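Local coordinates for protein putative oxidoreductase FAD-binding subunit (Sulfolobus tokodaii, PDB 4ZOH) that binds FAD and probably serves as the flavoprotein subunit of a molybdopterin-dependent oxidoreductase, passing electrons through its flavin, at residues 170-175 with 194-199; 203-208 with 225-230; 242-247 with 259-264; 86-91 with 120-125; 2-7 with 44-49. One frame throughout, in Å; residues are numbered along the deposited sequence.

Contact 1 (170-175 with 194-199); sequences EGYKFS and LLKLSG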
# COMPACT_ATOMS: atom_id res chain seq x y z
N GLU B 170 50.46 35.40 -11.73
CA GLU B 170 49.93 36.77 -11.65
C GLU B 170 50.19 37.57 -12.94
O GLU B 170 51.25 37.45 -13.53
CB GLU B 170 50.52 37.51 -10.45
CG GLU B 170 49.91 37.05 -9.13
CD GLU B 170 50.71 37.51 -7.93
OE1 GLU B 170 51.07 38.71 -7.90
OE2 GLU B 170 50.97 36.68 -7.01
N GLY B 171 49.23 38.40 -13.33
CA GLY B 171 49.25 39.09 -14.63
C GLY B 171 49.12 38.21 -15.90
O GLY B 171 49.16 38.75 -17.04
N TYR B 172 48.98 36.88 -15.75
CA TYR B 172 48.80 36.02 -16.90
C TYR B 172 47.40 36.13 -17.44
O TYR B 172 46.50 36.44 -16.69
CB TYR B 172 49.08 34.57 -16.61
CG TYR B 172 50.50 34.18 -16.69
CD1 TYR B 172 51.44 34.70 -15.80
CD2 TYR B 172 50.90 33.23 -17.62
CE1 TYR B 172 52.77 34.30 -15.85
CE2 TYR B 172 52.20 32.79 -17.67
CZ TYR B 172 53.14 33.34 -16.79
OH TYR B 172 54.46 32.92 -16.87
N LYS B 173 47.25 35.89 -18.75
CA LYS B 173 45.93 35.80 -19.38
C LYS B 173 45.66 34.30 -19.58
O LYS B 173 46.60 33.54 -19.59
CB LYS B 173 45.89 36.56 -20.72
CG LYS B 173 46.43 38.02 -20.67
CD LYS B 173 45.42 39.05 -20.20
CE LYS B 173 44.94 39.90 -21.38
NZ LYS B 173 43.44 40.03 -21.47
N PHE B 174 44.41 33.87 -19.72
CA PHE B 174 44.09 32.41 -19.71
C PHE B 174 42.74 32.17 -20.35
O PHE B 174 41.91 33.10 -20.49
CB PHE B 174 44.18 31.77 -18.30
CG PHE B 174 43.33 32.47 -17.26
CD1 PHE B 174 41.98 32.12 -17.07
CD2 PHE B 174 43.88 33.48 -16.47
CE1 PHE B 174 41.19 32.81 -16.14
CE2 PHE B 174 43.10 34.17 -15.54
CZ PHE B 174 41.75 33.85 -15.38
N SER B 175 42.54 30.93 -20.77
CA SER B 175 41.26 30.46 -21.31
C SER B 175 41.23 28.93 -21.24
O SER B 175 42.24 28.28 -21.51
CB SER B 175 41.08 30.90 -22.77
OG SER B 175 39.77 30.59 -23.21
N LEU B 194 47.54 29.31 -20.92
CA LEU B 194 48.10 30.42 -20.13
C LEU B 194 49.17 31.18 -20.94
O LEU B 194 50.05 30.57 -21.57
CB LEU B 194 48.75 29.91 -18.89
CG LEU B 194 47.89 29.78 -17.64
CD1 LEU B 194 48.58 28.78 -16.75
CD2 LEU B 194 47.75 31.13 -16.95
N LEU B 195 49.09 32.50 -20.89
CA LEU B 195 50.15 33.32 -21.49
C LEU B 195 50.25 34.63 -20.75
O LEU B 195 49.25 35.12 -20.13
CB LEU B 195 49.88 33.57 -22.99
CG LEU B 195 48.72 34.52 -23.37
CD1 LEU B 195 49.14 35.97 -23.21
CD2 LEU B 195 48.25 34.33 -24.81
N LYS B 196 51.44 35.22 -20.88
CA LYS B 196 51.73 36.55 -20.32
C LYS B 196 52.46 37.40 -21.35
O LYS B 196 53.41 36.95 -22.05
CB LYS B 196 52.54 36.42 -19.04
CG LYS B 196 52.81 37.72 -18.27
CD LYS B 196 53.95 37.40 -17.29
CE LYS B 196 54.29 38.54 -16.34
NZ LYS B 196 53.05 39.08 -15.72
N LEU B 197 52.00 38.63 -21.41
CA LEU B 197 52.44 39.64 -22.36
C LEU B 197 53.52 40.52 -21.70
O LEU B 197 53.37 40.94 -20.52
CB LEU B 197 51.24 40.51 -22.79
CG LEU B 197 50.23 39.78 -23.74
CD1 LEU B 197 49.27 40.78 -24.30
CD2 LEU B 197 50.90 39.10 -24.91
N SER B 198 54.61 40.77 -22.43
CA SER B 198 55.51 41.89 -22.08
C SER B 198 55.43 42.81 -23.28
O SER B 198 55.94 42.49 -24.33
CB SER B 198 56.91 41.37 -21.70
OG SER B 198 57.47 40.66 -22.79
N GLY B 199 54.69 43.90 -23.13
CA GLY B 199 54.35 44.80 -24.21
C GLY B 199 53.39 44.02 -25.11
O GLY B 199 52.37 43.55 -24.63
O HOH W 1 49.61 39.42 -19.98
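Lys173 O receives the N-H of Leu195 at 3.0 Å, and at 171° the bond is nearly straight. The reciprocal bond, Lys173 N to Leu195 O, completes a hydrogen-bonded pair of the antiparallel beta hairpin built from strands 173-179 and 189-198; its modelled length of 2.5 Å is doubtfully short. One step on, Phe174 and Leu194 form a non-hydrogen-bonded pair whose side chains share a face of the sheet. There Leu194 CD2 reaches Tyr172 CB at 3.7 Å and also touches Phe174 CB, so a branched leucine bridges two aromatic residues.

Lys196 sits over one face of the Tyr172 ring. Its CB stands 3.6 Å from the ring centroid, only 1° off the ring normal, in a CH-pi contact. With CG turned opposite the backbone N (chi1 -175°) and the chain extended as far as CE, the lysine crosses the tyrosine at about a right angle and lays CD 3.6 Å from Tyr172 CE1. A long aliphatic chain suits this place because it can cover the ring and still carry its charge beyond it: Lys196 NZ makes a weak bond to Glu170 O at 3.3 Å. The tyrosine hydroxyl goes to Asp204 on the next strand, while Lys173 sends NZ to Ala275 O in the C-terminal helix. Gly171, whose positive phi glycine tolerates readily, leads the chain into the hairpin. A water continues the pairing, donating to Gly171 O at 3.0 Å and accepting from Leu197 N at 2.9 Å.

Contact 2 (203-208 with 225-230); sequences EDVRIG and ELLGKR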
# COMPACT_ATOMS: atom_id res chain seq x y z
N GLU B 203 55.69 36.78 -23.83
CA GLU B 203 56.75 36.44 -22.87
C GLU B 203 56.73 34.96 -22.38
O GLU B 203 57.75 34.28 -22.39
CB GLU B 203 56.68 37.49 -21.72
CG GLU B 203 57.51 37.14 -20.51
CD GLU B 203 57.66 38.27 -19.52
OE1 GLU B 203 58.76 38.37 -18.98
OE2 GLU B 203 56.71 39.06 -19.26
N ASP B 204 55.57 34.44 -21.98
CA ASP B 204 55.43 32.98 -21.66
C ASP B 204 54.12 32.49 -22.29
O ASP B 204 53.18 33.27 -22.45
CB ASP B 204 55.43 32.82 -20.15
CG ASP B 204 55.46 31.34 -19.67
OD1 ASP B 204 55.85 30.38 -20.38
OD2 ASP B 204 55.11 31.16 -18.49
N VAL B 205 54.11 31.25 -22.77
CA VAL B 205 52.86 30.66 -23.24
C VAL B 205 52.81 29.17 -22.86
O VAL B 205 53.83 28.50 -22.91
CB VAL B 205 52.59 30.92 -24.72
CG1 VAL B 205 53.71 30.33 -25.58
CG2 VAL B 205 51.19 30.42 -25.13
N ARG B 206 51.65 28.70 -22.38
CA ARG B 206 51.50 27.27 -22.05
C ARG B 206 50.18 26.77 -22.57
O ARG B 206 49.13 27.40 -22.36
CB ARG B 206 51.63 27.05 -20.55
CG ARG B 206 52.95 27.49 -19.96
CD ARG B 206 52.67 28.42 -18.80
NE ARG B 206 53.82 28.67 -17.96
CZ ARG B 206 54.32 27.87 -17.02
NH1 ARG B 206 53.78 26.68 -16.74
NH2 ARG B 206 55.39 28.26 -16.34
N ILE B 207 50.23 25.66 -23.28
CA ILE B 207 49.04 25.09 -23.90
C ILE B 207 48.86 23.61 -23.54
O ILE B 207 49.75 22.77 -23.82
CB ILE B 207 49.05 25.30 -25.41
CG1 ILE B 207 49.21 26.80 -25.70
CG2 ILE B 207 47.74 24.78 -25.98
CD1 ILE B 207 49.23 27.19 -27.16
N GLY B 208 47.75 23.29 -22.85
CA GLY B 208 47.51 21.87 -22.48
C GLY B 208 46.35 21.26 -23.25
O GLY B 208 45.32 21.91 -23.47
N GLU B 225 55.64 28.25 -31.86
CA GLU B 225 55.11 29.28 -32.74
C GLU B 225 54.77 30.63 -32.08
O GLU B 225 54.73 31.65 -32.76
CB GLU B 225 53.89 28.73 -33.44
CG GLU B 225 53.91 28.83 -34.94
CD GLU B 225 55.31 28.86 -35.53
OE1 GLU B 225 56.05 27.80 -35.55
OE2 GLU B 225 55.62 30.00 -35.93
N LEU B 226 54.54 30.65 -30.77
CA LEU B 226 54.03 31.89 -30.19
C LEU B 226 55.05 32.51 -29.28
O LEU B 226 55.00 33.70 -29.05
CB LEU B 226 52.72 31.68 -29.39
CG LEU B 226 51.46 31.13 -30.05
CD1 LEU B 226 50.55 30.48 -28.99
CD2 LEU B 226 50.74 32.26 -30.81
N LEU B 227 55.90 31.69 -28.72
CA LEU B 227 56.78 32.13 -27.65
C LEU B 227 57.78 33.21 -28.12
O LEU B 227 58.52 33.00 -29.07
CB LEU B 227 57.53 30.95 -27.09
CG LEU B 227 58.40 31.29 -25.88
CD1 LEU B 227 57.62 31.90 -24.74
CD2 LEU B 227 59.16 30.06 -25.43
N GLY B 228 57.76 34.34 -27.43
CA GLY B 228 58.69 35.43 -27.70
C GLY B 228 58.26 36.30 -28.87
O GLY B 228 58.86 37.34 -29.07
N LYS B 229 57.22 35.91 -29.60
CA LYS B 229 56.80 36.65 -30.79
C LYS B 229 55.80 37.73 -30.48
O LYS B 229 55.17 37.71 -29.41
CB LYS B 229 56.31 35.71 -31.89
CG LYS B 229 57.45 34.77 -32.27
CD LYS B 229 57.33 34.19 -33.65
CE LYS B 229 57.96 32.81 -33.64
NZ LYS B 229 57.55 32.06 -34.86
N ARG B 230 55.69 38.69 -31.38
CA ARG B 230 54.70 39.74 -31.32
C ARG B 230 53.46 39.20 -31.97
O ARG B 230 53.53 38.64 -33.05
CB ARG B 230 55.15 41.01 -32.06
CG ARG B 230 56.43 41.63 -31.51
CD ARG B 230 56.81 42.93 -32.24
NE ARG B 230 55.89 44.05 -32.04
CZ ARG B 230 55.82 45.14 -32.81
NH1 ARG B 230 56.66 45.26 -33.87
NH2 ARG B 230 54.97 46.15 -32.51
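In the C-terminal domain, which belongs to the CO dehydrogenase flavoprotein family, strand 201-210 of the four-stranded antiparallel sheet packs against the end of helix 220-226 and the type II beta turn that leaves it. The strand presents alternate residues to the helix, and beta-branched Val205 and Ile207 suit both the extended backbone and the apolar layer. Leu226 rests one methyl against both, its CD1 lying 3.9 Å from Val205 CG2 and 4.0 Å from Ile207 CD1, and its side chain crosses each of theirs at about a right angle. The other valine branch, Val205 CG1, turns to the neighbouring leucine and comes within 4.2 Å of Leu227 CB.

Leu227 itself is largely exposed. Its first torsion (chi1 -176°) nevertheless swings the branch back over the strand, placing CD1 3.3 Å from Glu203 O. Glu203 and Asp204 form a classic beta bulge opposite Lys196. The turn is closed by Lys229 N bonding to Leu226 O at 3.2 Å, and Gly228 occupies its third position, where the backbone needs a positive phi; Gly228 also makes a backbone bond to Ile202.

Charged residues flank the apolar layer. On the strand's other side, Arg206 NE lies 2.9 Å from Asp204 OD2, a salt bridge in the guanidinium plane; that oxygen also bonds to Tyr172 OH, and Arg206 NH1 pairs with Asp127. Glu225 pairs through OE1 with Arg242; at the end of the turn, Lys229 NZ comes down on Glu225 OE2 at 3.0 Å, 44° out of the carboxylate plane.

Contact 3 (242-247 with 259-264); sequences RAMESA and YKKKMV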
# COMPACT_ATOMS: atom_id res chain seq x y z
N ARG B 242 49.69 24.20 -35.47
CA ARG B 242 50.74 23.32 -34.93
C ARG B 242 50.33 22.55 -33.69
O ARG B 242 50.99 21.55 -33.31
CB ARG B 242 52.05 24.08 -34.71
CG ARG B 242 52.68 24.50 -36.02
CD ARG B 242 54.12 24.84 -35.85
NE ARG B 242 54.81 23.63 -35.45
CZ ARG B 242 55.99 23.64 -34.85
NH1 ARG B 242 56.54 22.49 -34.50
NH2 ARG B 242 56.59 24.81 -34.60
N ALA B 243 49.27 23.02 -33.04
CA ALA B 243 48.70 22.32 -31.87
C ALA B 243 48.24 20.87 -32.26
O ALA B 243 48.35 19.93 -31.47
CB ALA B 243 47.55 23.16 -31.30
N MET B 244 47.74 20.70 -33.50
CA MET B 244 47.37 19.38 -34.07
C MET B 244 48.49 18.36 -34.04
O MET B 244 48.21 17.16 -33.99
CB MET B 244 46.84 19.52 -35.49
CG MET B 244 45.64 20.42 -35.55
SD MET B 244 44.61 20.15 -36.97
CE MET B 244 45.78 20.71 -38.22
N GLU B 245 49.75 18.83 -34.00
CA GLU B 245 50.90 17.94 -33.96
C GLU B 245 50.95 17.17 -32.68
O GLU B 245 51.46 16.04 -32.67
CB GLU B 245 52.23 18.68 -34.13
CG GLU B 245 52.33 19.45 -35.44
CD GLU B 245 53.52 20.40 -35.48
OE1 GLU B 245 54.45 20.26 -34.64
OE2 GLU B 245 53.52 21.28 -36.36
N SER B 246 50.44 17.75 -31.59
CA SER B 246 50.47 17.03 -30.28
C SER B 246 49.24 16.13 -30.02
O SER B 246 49.20 15.46 -29.00
CB SER B 246 50.70 17.97 -29.11
OG SER B 246 51.63 18.97 -29.47
N ALA B 247 48.26 16.12 -30.94
CA ALA B 247 46.99 15.36 -30.73
C ALA B 247 47.06 13.99 -31.36
O ALA B 247 47.25 13.89 -32.57
CB ALA B 247 45.78 16.13 -31.27
N TYR B 259 38.18 14.43 -36.92
CA TYR B 259 37.41 15.58 -36.51
C TYR B 259 38.01 16.22 -35.26
O TYR B 259 38.11 17.45 -35.19
CB TYR B 259 35.94 15.23 -36.31
CG TYR B 259 35.20 16.26 -35.48
CD1 TYR B 259 34.68 17.45 -36.09
CD2 TYR B 259 35.02 16.07 -34.09
CE1 TYR B 259 33.96 18.37 -35.33
CE2 TYR B 259 34.31 17.00 -33.31
CZ TYR B 259 33.80 18.15 -33.93
OH TYR B 259 33.13 19.07 -33.20
N LYS B 260 38.44 15.38 -34.32
CA LYS B 260 38.98 15.79 -33.06
C LYS B 260 40.29 16.55 -33.25
O LYS B 260 40.51 17.57 -32.59
CB LYS B 260 39.21 14.57 -32.16
CG LYS B 260 37.94 14.06 -31.46
CD LYS B 260 38.23 12.73 -30.84
CE LYS B 260 36.99 12.06 -30.29
NZ LYS B 260 37.52 11.12 -29.26
N LYS B 261 41.17 16.03 -34.12
CA LYS B 261 42.45 16.64 -34.45
C LYS B 261 42.19 18.04 -35.03
O LYS B 261 42.75 19.00 -34.55
CB LYS B 261 43.19 15.76 -35.45
CG LYS B 261 44.67 16.01 -35.51
CD LYS B 261 45.25 15.36 -36.75
CE LYS B 261 46.77 15.55 -36.84
NZ LYS B 261 47.53 14.68 -35.90
N LYS B 262 41.27 18.15 -35.99
CA LYS B 262 40.82 19.43 -36.53
C LYS B 262 40.29 20.34 -35.45
O LYS B 262 40.65 21.53 -35.41
CB LYS B 262 39.80 19.26 -37.67
CG LYS B 262 40.37 18.61 -38.94
CD LYS B 262 39.32 18.24 -39.99
CE LYS B 262 38.65 19.50 -40.58
NZ LYS B 262 37.43 19.23 -41.40
N MET B 263 39.50 19.79 -34.51
CA MET B 263 39.02 20.61 -33.40
C MET B 263 40.11 21.13 -32.49
O MET B 263 39.92 22.17 -31.85
CB MET B 263 37.89 19.93 -32.60
CG MET B 263 36.69 19.74 -33.51
SD MET B 263 35.98 21.22 -34.22
CE MET B 263 36.50 21.24 -35.97
N VAL B 264 41.27 20.45 -32.42
CA VAL B 264 42.36 20.99 -31.61
C VAL B 264 42.76 22.40 -32.15
O VAL B 264 42.94 23.37 -31.36
CB VAL B 264 43.54 20.03 -31.53
CG1 VAL B 264 44.80 20.71 -31.00
CG2 VAL B 264 43.17 18.88 -30.62
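Met244 O is shared by Lys261 NZ and Ala247 N, each 3.2 Å away, where two parts of the C-terminal domain pack: the chain at and just after the end of helix 233-243 against helix 257-276. The two donors reach the carbonyl from opposite faces of its plane, and the ammonium lies 39° above that plane. The same NZ has a weak second acceptor in Ala247 O at 3.4 Å. Carbonyls near a helix C-terminus carry partial negative charge, which probably makes a lysine favourable here. Its chain stays extended from CB to CE, passing Met244 CB with CG, and bends only at the last torsion to bring the nitrogen over the oxygen.

Beside this polar edge the two segments meet through small groups. Val264 spreads its branches, CG1 at 3.7 Å from Ala243 CB and CG2 at 3.8 Å from Ala247 CB; the two alanines leave room for the close approach. The flexible Met244 chain lies along the neighbouring turn, with SD 3.3 Å from Lys261 O.

Arg242 also satisfies Glu245 within its own segment, side-on with two nitrogens, and gives NH2 to Glu224 and Glu225. NE meets Glu245 OE2 at 2.8 Å and NH1 meets Glu245 OE1 at 3.1 Å.

Contact 4 (86-91 with 120-125); sequences PLLSET and PAALIA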
# COMPACT_ATOMS: atom_id res chain seq x y z
N PRO B 86 44.35 31.61 -11.55
CA PRO B 86 44.38 31.80 -12.98
C PRO B 86 44.35 30.47 -13.71
O PRO B 86 45.04 29.55 -13.30
CB PRO B 86 45.74 32.52 -13.18
CG PRO B 86 45.85 33.39 -11.96
CD PRO B 86 45.33 32.48 -10.86
N LEU B 87 43.52 30.38 -14.76
CA LEU B 87 43.25 29.11 -15.54
C LEU B 87 42.49 27.97 -14.77
O LEU B 87 41.51 27.42 -15.27
CB LEU B 87 44.51 28.54 -16.22
CG LEU B 87 44.28 27.32 -17.08
CD1 LEU B 87 43.37 27.62 -18.28
CD2 LEU B 87 45.57 26.71 -17.58
N LEU B 88 43.03 27.60 -13.62
CA LEU B 88 42.59 26.45 -12.87
C LEU B 88 41.12 26.60 -12.39
O LEU B 88 40.33 25.68 -12.55
CB LEU B 88 43.56 26.14 -11.70
CG LEU B 88 43.25 24.75 -11.06
CD1 LEU B 88 43.45 23.68 -12.13
CD2 LEU B 88 44.09 24.40 -9.82
N SER B 89 40.79 27.75 -11.83
CA SER B 89 39.42 28.02 -11.40
C SER B 89 38.42 27.95 -12.52
O SER B 89 37.34 27.36 -12.37
CB SER B 89 39.31 29.35 -10.71
OG SER B 89 40.07 29.30 -9.51
N GLU B 90 38.76 28.58 -13.65
CA GLU B 90 37.85 28.51 -14.77
C GLU B 90 37.72 27.05 -15.30
O GLU B 90 36.62 26.62 -15.64
CB GLU B 90 38.29 29.45 -15.86
CG GLU B 90 37.49 29.37 -17.15
CD GLU B 90 38.04 30.32 -18.19
OE1 GLU B 90 38.35 31.46 -17.80
OE2 GLU B 90 38.17 29.93 -19.36
N THR B 91 38.81 26.30 -15.32
CA THR B 91 38.80 24.91 -15.74
C THR B 91 37.88 24.08 -14.82
O THR B 91 37.07 23.32 -15.33
CB THR B 91 40.22 24.30 -15.71
OG1 THR B 91 41.03 25.07 -16.58
CG2 THR B 91 40.22 22.85 -16.21
N PRO B 120 43.65 17.97 -16.08
CA PRO B 120 44.99 17.67 -16.61
C PRO B 120 45.44 18.61 -17.72
O PRO B 120 46.60 18.88 -17.82
CB PRO B 120 44.84 16.23 -17.19
CG PRO B 120 43.76 15.62 -16.34
CD PRO B 120 42.78 16.77 -16.16
N ALA B 121 44.51 19.12 -18.52
CA ALA B 121 44.89 20.12 -19.51
C ALA B 121 45.48 21.37 -18.83
O ALA B 121 46.52 21.85 -19.27
CB ALA B 121 43.74 20.48 -20.42
N ALA B 122 44.80 21.88 -17.80
CA ALA B 122 45.29 23.01 -17.02
C ALA B 122 46.53 22.63 -16.21
O ALA B 122 47.46 23.41 -16.15
CB ALA B 122 44.22 23.63 -16.11
N LEU B 123 46.56 21.43 -15.62
CA LEU B 123 47.64 21.10 -14.73
C LEU B 123 48.96 20.87 -15.53
O LEU B 123 50.04 21.13 -15.06
CB LEU B 123 47.29 19.89 -13.86
CG LEU B 123 46.21 20.07 -12.75
CD1 LEU B 123 45.85 18.73 -12.12
CD2 LEU B 123 46.53 21.06 -11.64
N ILE B 124 48.86 20.33 -16.73
CA ILE B 124 50.09 20.10 -17.50
C ILE B 124 50.66 21.43 -17.96
O ILE B 124 51.87 21.61 -17.98
CB ILE B 124 49.93 19.05 -18.63
CG1 ILE B 124 51.31 18.54 -19.12
CG2 ILE B 124 49.11 19.57 -19.77
CD1 ILE B 124 51.77 17.27 -18.43
N ALA B 125 49.76 22.36 -18.28
CA ALA B 125 50.10 23.71 -18.76
C ALA B 125 50.73 24.52 -17.66
O ALA B 125 51.61 25.35 -17.90
CB ALA B 125 48.87 24.40 -19.27
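Ala122 CB points from helix 119-125 toward helix 88-93 and Leu87 at its N-cap, a buried helix-helix contact in the FAD-binding domain. The apolar contacts gather round this one methyl. Leu87 CD2 reaches Ala122 CB at 3.7 Å and, less closely, Ala125 CB, while Leu88 CD1 approaches it from another side at 4.1 Å. An alanine suits the spot because its short side chain lets the larger groups of the other segment close round it. The same Leu88 CD1 lies 4.1 Å from Leu123 CD2, and these two leucine side chains cross obliquely. Leu87 also touches Phe174 and Leu194 of the neighbouring sheet.

The polar bonds that concern this contact lie within segment 86-91. Leu87 stands at the N-cap position, and its carbonyl takes the first helix bond, from Thr91 N at 2.9 Å, as well as the threonine hydroxyl, which comes from 43° above the carbonyl plane. Nearby, Glu90 OE2 accepts from Tyr176 N of strand 173-179.

Threonine thus serves both kinds of contact. Its OG1, beside the backbone N (chi1 -59°), is 2.7 Å from Leu87 O and 3.5 Å from Ala122 CB.

Contact 5 (2-7 with 44-49); sequences YPPKFG and LIRPSY. With ACY (acetic acid), chain L.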
# COMPACT_ATOMS: atom_id res chain seq x y z
N TYR B 2 23.77 -1.29 -8.71
CA TYR B 2 23.88 -1.73 -7.31
C TYR B 2 25.32 -2.12 -7.16
O TYR B 2 25.76 -2.98 -7.88
CB TYR B 2 22.96 -2.94 -7.05
CG TYR B 2 21.55 -2.58 -7.46
CD1 TYR B 2 20.75 -1.74 -6.65
CD2 TYR B 2 21.02 -3.02 -8.69
CE1 TYR B 2 19.47 -1.35 -7.05
CE2 TYR B 2 19.73 -2.64 -9.09
CZ TYR B 2 18.97 -1.79 -8.25
OH TYR B 2 17.71 -1.42 -8.66
N PRO B 3 26.09 -1.43 -6.28
CA PRO B 3 27.48 -1.88 -6.03
C PRO B 3 27.52 -3.36 -5.58
O PRO B 3 26.47 -3.92 -5.19
CB PRO B 3 27.93 -1.00 -4.85
CG PRO B 3 27.05 0.19 -4.92
CD PRO B 3 25.71 -0.36 -5.35
N PRO B 4 28.72 -3.98 -5.67
CA PRO B 4 28.93 -5.26 -5.04
C PRO B 4 29.15 -5.01 -3.54
O PRO B 4 29.36 -3.85 -3.10
CB PRO B 4 30.23 -5.81 -5.72
CG PRO B 4 30.94 -4.61 -6.22
CD PRO B 4 29.95 -3.46 -6.33
N LYS B 5 29.12 -6.09 -2.74
CA LYS B 5 29.36 -5.97 -1.27
C LYS B 5 30.80 -5.62 -1.06
O LYS B 5 31.65 -6.17 -1.74
CB LYS B 5 29.10 -7.28 -0.53
CG LYS B 5 27.69 -7.82 -0.75
CD LYS B 5 27.29 -8.81 0.33
CE LYS B 5 25.94 -9.35 -0.08
NZ LYS B 5 25.49 -10.39 0.86
N PHE B 6 31.07 -4.77 -0.08
CA PHE B 6 32.40 -4.45 0.26
C PHE B 6 32.37 -3.99 1.72
O PHE B 6 31.31 -3.59 2.23
CB PHE B 6 32.97 -3.38 -0.69
CG PHE B 6 32.12 -2.11 -0.81
CD1 PHE B 6 32.05 -1.19 0.23
CD2 PHE B 6 31.36 -1.87 -1.99
CE1 PHE B 6 31.26 -0.05 0.10
CE2 PHE B 6 30.59 -0.71 -2.14
CZ PHE B 6 30.55 0.20 -1.11
N GLY B 7 33.52 -4.09 2.40
CA GLY B 7 33.66 -3.56 3.72
C GLY B 7 33.95 -2.08 3.64
O GLY B 7 34.24 -1.56 2.57
N LEU B 44 32.51 -2.52 -12.18
CA LEU B 44 33.79 -2.51 -12.91
C LEU B 44 34.96 -2.57 -11.94
O LEU B 44 36.07 -2.72 -12.35
CB LEU B 44 33.86 -1.25 -13.81
CG LEU B 44 32.78 -1.14 -14.88
CD1 LEU B 44 32.77 0.25 -15.46
CD2 LEU B 44 32.94 -2.16 -15.99
N ILE B 45 34.70 -2.44 -10.65
CA ILE B 45 35.70 -2.60 -9.59
C ILE B 45 35.04 -3.35 -8.45
O ILE B 45 33.82 -3.24 -8.25
CB ILE B 45 36.32 -1.23 -9.19
CG1 ILE B 45 37.69 -1.37 -8.54
CG2 ILE B 45 35.40 -0.32 -8.37
CD1 ILE B 45 38.52 -0.12 -8.79
N ARG B 46 35.83 -4.10 -7.69
CA ARG B 46 35.33 -4.96 -6.60
C ARG B 46 36.32 -4.95 -5.47
O ARG B 46 36.96 -5.95 -5.24
CB ARG B 46 35.17 -6.39 -7.07
CG ARG B 46 34.06 -6.58 -8.07
CD ARG B 46 33.98 -8.02 -8.52
NE ARG B 46 32.92 -8.20 -9.51
CZ ARG B 46 31.65 -8.41 -9.20
NH1 ARG B 46 31.23 -8.46 -7.93
NH2 ARG B 46 30.78 -8.57 -10.18
N PRO B 47 36.46 -3.82 -4.77
CA PRO B 47 37.44 -3.78 -3.72
C PRO B 47 36.91 -4.50 -2.48
O PRO B 47 35.71 -4.72 -2.38
CB PRO B 47 37.61 -2.29 -3.44
CG PRO B 47 36.41 -1.62 -3.98
CD PRO B 47 35.59 -2.62 -4.76
N SER B 48 37.79 -4.86 -1.56
CA SER B 48 37.45 -5.56 -0.34
C SER B 48 36.90 -4.53 0.62
O SER B 48 35.98 -4.82 1.39
CB SER B 48 38.70 -6.21 0.25
OG SER B 48 39.78 -5.28 0.25
N TYR B 49 37.50 -3.34 0.59
CA TYR B 49 37.13 -2.27 1.48
C TYR B 49 37.11 -0.92 0.76
O TYR B 49 37.91 -0.65 -0.11
CB TYR B 49 38.08 -2.18 2.68
CG TYR B 49 37.96 -3.34 3.66
CD1 TYR B 49 37.13 -3.24 4.78
CD2 TYR B 49 38.70 -4.53 3.48
CE1 TYR B 49 37.02 -4.30 5.69
CE2 TYR B 49 38.60 -5.59 4.38
CZ TYR B 49 37.76 -5.47 5.48
OH TYR B 49 37.65 -6.51 6.39
C ACY L . 23.71 -4.07 -11.59
O ACY L . 24.48 -4.76 -10.91
OXT ACY L . 23.09 -3.19 -11.00
CH3 ACY L . 23.53 -4.27 -13.10
O HOH W 2 33.37 -5.12 -3.91
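Gly7 N donates to Ser48 O at 2.8 Å, and the neighbouring Gly7-Tyr49 pair is a parallel beta bridge, where strands 7-10 and 49-52 of the FAD-binding domain begin side by side. Gly7 O in turn lies 3.2 Å from Tyr49 CA in a C-H...O contact.

The tyrosine can be followed outward from there. Tyr49 CB sits 3.9 Å from Gly7 O. CG is set opposite the carbonyl carbon of its own residue (chi1 -70°), which brings the ring back beside the glycine: CD1 is 3.6 Å from Gly7 CA, and CE1 lies farther along, 4.0 Å from the same atom. Glycine suits this position because the ring rests directly against its backbone. Farther out, the ring meets Phe20 edge-to-face and also His24, and the hydroxyl bonds to a polar side chain of another protein chain.

Upstream, the rigid Pro4 packs obliquely on an arginine, its CB 3.6 Å from Arg46 NH1, while Arg46 NH2 forms a salt bridge with an acidic side chain of a further protein chain. These two partners show that the segment pair lies at interfaces with other subunits. Tyr2 N, together with Met1 N, bonds to an acetic acid, probably from the crystallisation liquor. Between the proline and the bridge the backbones part, and a water joins them, donating to Lys5 O at 3.0 Å and to Pro47 O at 2.8 Å.

Along the chain the order is contact 5, contact 4, contact 1, contact 2 and contact 3. The first two belong to the FAD-binding domain, though their centres are about 33 Å apart. Contacts 1 and 2, with centres about 10 Å apart, share the antiparallel sheet of strands 173-179, 189-198 and 201-210. Contact 4 touches both: Phe174 packs on Leu87, and Arg206 NH1 meets Ala125 O, so the domains are knit together there. Contact 3 joins contact 2 through the salt bridge of Glu225 and Arg242. Contact 5 stands apart, its centre about 46 Å from that of contact 1; it meets two other protein chains, and contact 3 meets one.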